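PDB 4WJI: putative cyclohexadienyl dehydrogenase and ADH prephenate dehydrogenase from Rhizobium meliloti, which acts as a cyclohexadienyl dehydrogenase of tyrosine biosynthesis, binds NADP and tyrosine, and probably converts prephenate to 4-hydroxyphenylpyruvate by oxidative decarboxylation. Local coordinates for the interface of chains A and B. Sequence-based numbering; all coordinates share one arbitrary frame. Chains: chain A/B, Putative cyclohexadienyl dehydrogenase and ADH prephenate dehydrogenase.

Contact 1: the interface of chains A and B. Residues chain A 214-215, 217-218, 222; chain B 286, 291.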
# COMPACT_ATOMS: atom_id res chain seq x y z
N ILE A 214 7.23 14.02 0.82
CA ILE A 214 7.60 13.42 -0.43
C ILE A 214 8.94 12.71 -0.30
O ILE A 214 9.07 11.55 -0.70
CB ILE A 214 7.69 14.51 -1.56
CG1 ILE A 214 6.33 15.16 -1.80
CG2 ILE A 214 8.26 13.92 -2.83
CD1 ILE A 214 6.45 16.52 -2.43
N LYS A 215 9.95 13.42 0.22
CA LYS A 215 11.28 12.87 0.35
C LYS A 215 11.32 11.55 1.15
O LYS A 215 12.06 10.64 0.80
CB LYS A 215 12.24 13.86 1.01
CG LYS A 215 12.58 15.03 0.11
CD LYS A 215 13.21 16.19 0.85
CE LYS A 215 14.43 15.79 1.61
NZ LYS A 215 15.24 17.04 1.92
N SER A 217 8.82 9.46 1.93
CA SER A 217 7.65 8.61 1.72
C SER A 217 7.91 7.11 1.65
O SER A 217 6.95 6.32 1.85
CB SER A 217 6.89 9.09 0.47
OG SER A 217 7.72 9.04 -0.68
N ALA A 218 9.15 6.69 1.40
CA ALA A 218 9.48 5.25 1.35
C ALA A 218 9.49 4.55 2.70
O ALA A 218 9.76 3.36 2.76
CB ALA A 218 10.79 4.99 0.60
N ARG A 222 4.16 6.16 0.96
CA ARG A 222 4.01 6.00 -0.47
C ARG A 222 2.95 4.95 -0.87
O ARG A 222 2.23 5.16 -1.88
CB ARG A 222 5.34 5.77 -1.18
CG ARG A 222 5.96 4.45 -0.79
CD ARG A 222 7.30 4.26 -1.51
NE ARG A 222 7.97 3.03 -1.08
CZ ARG A 222 9.04 2.53 -1.68
NH1 ARG A 222 9.59 3.16 -2.70
NH2 ARG A 222 9.54 1.37 -1.26
N ILE B 286 5.74 12.41 -5.66
CA ILE B 286 6.52 11.24 -5.31
C ILE B 286 7.05 10.54 -6.53
O ILE B 286 8.21 10.08 -6.56
CB ILE B 286 5.67 10.33 -4.40
CG1 ILE B 286 5.53 10.99 -3.01
CG2 ILE B 286 6.24 8.88 -4.27
CD1 ILE B 286 4.44 10.35 -2.16
N GLN B 291 10.56 8.39 -5.85
CA GLN B 291 10.41 7.68 -4.58
C GLN B 291 9.33 6.63 -4.59
O GLN B 291 9.15 5.98 -3.59
CB GLN B 291 10.23 8.64 -3.41
CG GLN B 291 11.48 9.46 -3.04
CD GLN B 291 12.65 8.59 -2.66
OE1 GLN B 291 12.51 7.65 -1.92
NE2 GLN B 291 13.81 8.87 -3.24
O HOH W 1 11.55 8.03 0.57
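B:Gln291, just past helix 280-289, lies against the A:Ile214–A:Ala218 turn and A:Arg222 in the subunit interface of this prephenate/arogenate dehydrogenase family member. Its CB rests 3.7 Å from the hydroxyl OG of A:Ser217. CG passes the carbonyl oxygens of A:Ile214 and A:Lys215, and a bend at chi2 (-59°) carries the amide round towards the A:Lys215 carbonyl. At the tip, OE1 is 2.7 Å from a water oxygen, which also pairs with A:Lys215 O and A:Ala218 N, so the amide oxygen is tied indirectly to two backbone groups of the turn. The backbone of B:Gln291 is gripped as well: A:Arg222 NH1 gives a hydrogen bond of 3.0 Å to its O, 158° at the hydrogen. The carbonyl lies near the guanidinium plane, yet NH1 stands above the carbonyl plane. A:Ala218 CB packs over the guanidinium face. Replacing A:Arg222 by alanine is likely to leave the B:Gln291 carbonyl without this donor and the A:Ala218 methyl without the flat group it covers. A:Ser217 OG donates a hydrogen bond of 2.8 Å to A:Ile214 O, while its CB meets B:Ile286 CD1 at 3.8 Å. A:Ile214 CG2 touches B:Ile286 CG1, the two branched chains crossing at a slant.

Contact 2: the interface of chains A and B. Residues chain A 253, 256-257, 260; chain B 197-198, 201, 257.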
# COMPACT_ATOMS: atom_id res chain seq x y z
N PHE A 253 -14.10 0.07 11.89
CA PHE A 253 -12.73 0.56 11.82
C PHE A 253 -12.45 1.59 12.91
O PHE A 253 -11.42 1.53 13.58
CB PHE A 253 -12.47 1.18 10.43
CG PHE A 253 -11.14 1.89 10.31
CD1 PHE A 253 -11.02 3.22 10.68
CD2 PHE A 253 -10.00 1.22 9.86
CE1 PHE A 253 -9.81 3.88 10.65
CE2 PHE A 253 -8.78 1.89 9.79
CZ PHE A 253 -8.69 3.21 10.18
N ASP A 256 -12.27 0.18 16.43
CA ASP A 256 -10.99 -0.53 16.60
C ASP A 256 -9.85 0.46 16.76
O ASP A 256 -8.95 0.25 17.62
CB ASP A 256 -10.75 -1.43 15.41
CG ASP A 256 -11.63 -2.71 15.41
OD1 ASP A 256 -12.42 -2.96 16.38
OD2 ASP A 256 -11.56 -3.48 14.42
N LEU A 257 -9.87 1.57 16.01
CA LEU A 257 -8.81 2.55 16.12
C LEU A 257 -8.83 3.24 17.48
O LEU A 257 -7.78 3.52 18.03
CB LEU A 257 -8.89 3.58 14.99
CG LEU A 257 -7.67 4.48 14.85
CD1 LEU A 257 -6.40 3.67 14.55
CD2 LEU A 257 -7.87 5.54 13.77
N LEU A 260 -6.99 0.89 19.75
CA LEU A 260 -5.55 0.95 19.49
C LEU A 260 -4.92 2.25 20.02
O LEU A 260 -3.86 2.23 20.63
CB LEU A 260 -5.30 0.78 17.99
CG LEU A 260 -3.90 0.53 17.46
CD1 LEU A 260 -3.20 -0.55 18.23
CD2 LEU A 260 -4.02 0.14 15.98
N ASN B 197 -4.56 -1.56 11.80
CA ASN B 197 -5.93 -1.41 12.26
C ASN B 197 -6.91 -1.94 11.22
O ASN B 197 -7.85 -2.68 11.58
CB ASN B 197 -6.28 0.02 12.62
CG ASN B 197 -7.56 0.07 13.42
OD1 ASN B 197 -7.61 -0.44 14.56
ND2 ASN B 197 -8.60 0.65 12.87
N ILE B 198 -6.72 -1.61 9.95
CA ILE B 198 -7.68 -2.09 8.96
C ILE B 198 -7.61 -3.60 8.78
O ILE B 198 -8.64 -4.23 8.59
CB ILE B 198 -7.62 -1.30 7.68
CG1 ILE B 198 -8.88 -1.59 6.84
CG2 ILE B 198 -6.40 -1.59 6.92
CD1 ILE B 198 -9.04 -0.66 5.67
N THR B 201 -9.53 -5.09 11.61
CA THR B 201 -10.95 -4.90 11.39
C THR B 201 -11.54 -6.03 10.52
O THR B 201 -12.62 -6.60 10.83
CB THR B 201 -11.26 -3.50 10.81
OG1 THR B 201 -10.77 -2.51 11.71
CG2 THR B 201 -12.78 -3.26 10.63
N LEU B 257 -11.20 11.86 9.49
CA LEU B 257 -12.05 10.75 9.13
C LEU B 257 -13.50 10.99 9.54
O LEU B 257 -14.41 10.62 8.82
CB LEU B 257 -11.53 9.44 9.73
CG LEU B 257 -12.18 8.18 9.18
CD1 LEU B 257 -11.96 8.03 7.67
CD2 LEU B 257 -11.68 6.92 9.89
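Helix 243-265 of chain A packs on helix 177-203 of chain B in the all-helical dimerization region of this prephenate dehydrogenase family member. B:Asn197 is the central polar side chain. With CG anti to the backbone N (chi1 -165°), its amide reaches a backbone carbonyl of the opposite helix: ND2 donates to A:Phe253 O at 3.0 Å, 150° at the hydrogen. That oxygen lies close to the amide plane, but ND2 is tilted from the carbonyl plane. The same ND2 lies over one face of the A:Phe253 ring, towards the rim, 3.3 Å from CE2; ring and amide planes stand 80° apart. Carbon atoms of A:Leu257 and A:Leu260 flank the amide and probably limit its rotation. One turn on, B:Thr201 OG1 donates to A:Asp256 OD2 at 3.0 Å, on the anti side of the carboxylate and somewhat out of its plane. B:Thr201 OG1 also hydrogen-bonds to B:Asn197 O at 2.9 Å, so its single hydroxyl hydrogen must be shared or alternate between carboxylate and carbonyl. A:Phe253 CE1 meets B:Leu257 CD2 at 3.7 Å and CE2 meets B:Ile198 CB at 4.0 Å. A:Asp256 can also bind magnesium, absent from this chain here. Amide-on-ring and aliphatic packing, with hydrogen bonds from B:Asn197 and B:Thr201, probably helps hold the dimer together.

Contact 3: the interface of chains A and B. Residues chain A 191-192, 195, 224, 227; chain B 220, 223-224.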
# COMPACT_ATOMS: atom_id res chain seq x y z
N PRO A 191 -10.45 0.40 2.35
CA PRO A 191 -9.00 0.68 2.11
C PRO A 191 -8.77 1.98 1.32
O PRO A 191 -7.89 2.79 1.69
CB PRO A 191 -8.54 -0.57 1.34
CG PRO A 191 -9.39 -1.66 1.93
CD PRO A 191 -10.75 -1.02 2.17
N HIS A 192 -9.55 2.22 0.25
CA HIS A 192 -9.36 3.46 -0.51
C HIS A 192 -9.69 4.72 0.31
O HIS A 192 -8.99 5.71 0.25
CB HIS A 192 -10.11 3.43 -1.85
CG HIS A 192 -9.44 2.60 -2.90
ND1 HIS A 192 -9.50 1.22 -2.93
CD2 HIS A 192 -8.72 2.97 -3.98
CE1 HIS A 192 -8.86 0.78 -4.00
NE2 HIS A 192 -8.35 1.83 -4.64
N ALA A 195 -6.96 5.43 2.73
CA ALA A 195 -5.81 5.99 2.03
C ALA A 195 -6.03 7.47 1.68
O ALA A 195 -5.16 8.30 1.91
CB ALA A 195 -5.50 5.21 0.77
N PHE A 224 0.10 4.27 0.44
CA PHE A 224 -1.23 4.86 0.53
C PHE A 224 -1.44 5.91 -0.59
O PHE A 224 -2.57 6.10 -1.12
CB PHE A 224 -1.41 5.57 1.87
CG PHE A 224 -1.53 4.66 3.04
CD1 PHE A 224 -0.41 4.08 3.62
CD2 PHE A 224 -2.77 4.44 3.61
CE1 PHE A 224 -0.53 3.23 4.70
CE2 PHE A 224 -2.90 3.62 4.74
CZ PHE A 224 -1.78 3.01 5.29
N LEU A 227 -3.01 4.50 -3.94
CA LEU A 227 -4.47 4.36 -3.98
C LEU A 227 -5.13 5.73 -4.08
O LEU A 227 -6.13 5.90 -4.80
CB LEU A 227 -4.96 3.58 -2.76
CG LEU A 227 -4.45 2.14 -2.74
CD1 LEU A 227 -4.85 1.48 -1.44
CD2 LEU A 227 -4.97 1.37 -3.94
N GLY B 220 -7.62 -3.70 -3.23
CA GLY B 220 -7.03 -2.62 -2.41
C GLY B 220 -6.45 -3.06 -1.08
O GLY B 220 -5.52 -2.47 -0.56
N ASP B 223 -2.46 -4.08 -0.33
CA ASP B 223 -1.44 -3.08 -0.06
C ASP B 223 -1.21 -2.88 1.46
O ASP B 223 -0.06 -2.74 1.95
CB ASP B 223 -1.88 -1.78 -0.73
CG ASP B 223 -2.11 -1.92 -2.27
OD1 ASP B 223 -3.13 -2.55 -2.72
OD2 ASP B 223 -1.30 -1.36 -3.04
N PHE B 224 -2.29 -2.87 2.22
CA PHE B 224 -2.23 -2.66 3.66
C PHE B 224 -1.69 -3.91 4.38
O PHE B 224 -0.98 -3.84 5.42
CB PHE B 224 -3.62 -2.37 4.22
CG PHE B 224 -4.17 -1.03 3.86
CD1 PHE B 224 -4.74 -0.80 2.61
CD2 PHE B 224 -4.18 -0.01 4.79
CE1 PHE B 224 -5.24 0.45 2.28
CE2 PHE B 224 -4.72 1.24 4.49
CZ PHE B 224 -5.26 1.47 3.23
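The phenyl rings of A:Phe224 and B:Phe224 meet edge to face, centroids 4.8 Å apart and planes at 81°, where helices 221-227 of the two subunits approach each other in this prephenate dehydrogenase family dimer. The pair is related by the two-fold axis, so each ring turns its CE2 side towards the other; the modelled approach of the two CE2 atoms is too short to be trusted. Both side chains have CG anti to the carbonyl carbon (chi1 -72°), which swings the rings out of their helices to meet at the axis. Beyond the ring pair, B:Phe224 is flanked on two sides. A:Pro191 CB comes to its rim from the side away from A:Phe224, 3.6 Å from CE1. A:Leu227 CD1 arrives on the same side as A:Phe224, 3.9 Å from that CE1, so this corner is held between a proline and a leucine methyl. The carbonyl oxygen of A:Pro191 lies beside the rim, 3.3 Å from B:Phe224 CZ. In plane at the ring edges stand groups of each ring's own chain: B:Gly220 O beside B:Phe224, and A:Ala195 CA beside A:Phe224. Further out, the imidazole of A:His192 has A:Leu227 CG over one face, towards its rim, and its CE1 brushes B:Gly220 CA at 4.2 Å. B:Gly220 has phi 143°, a backbone turn that glycine accepts readily, just before the helix bearing B:Phe224.

Contact 3 lies between the others, with C-alpha centres about 15 Å from contact 1 and 14 Å from contact 2, while contacts 1 and 2 are about 24 Å apart. Helix 221-227 of chain A joins contacts 1 and 3; helix 177-203 serves contact 2 from chain B and contact 3 from chain A, and by symmetry each copy does both. Contact 3 sits at the two-fold axis. The interface therefore runs from the C-terminal tail through an aromatic centre to the long helices 243-265, so the subunits touch at several separate places, consistent with a dimer built through the C-terminal helical region.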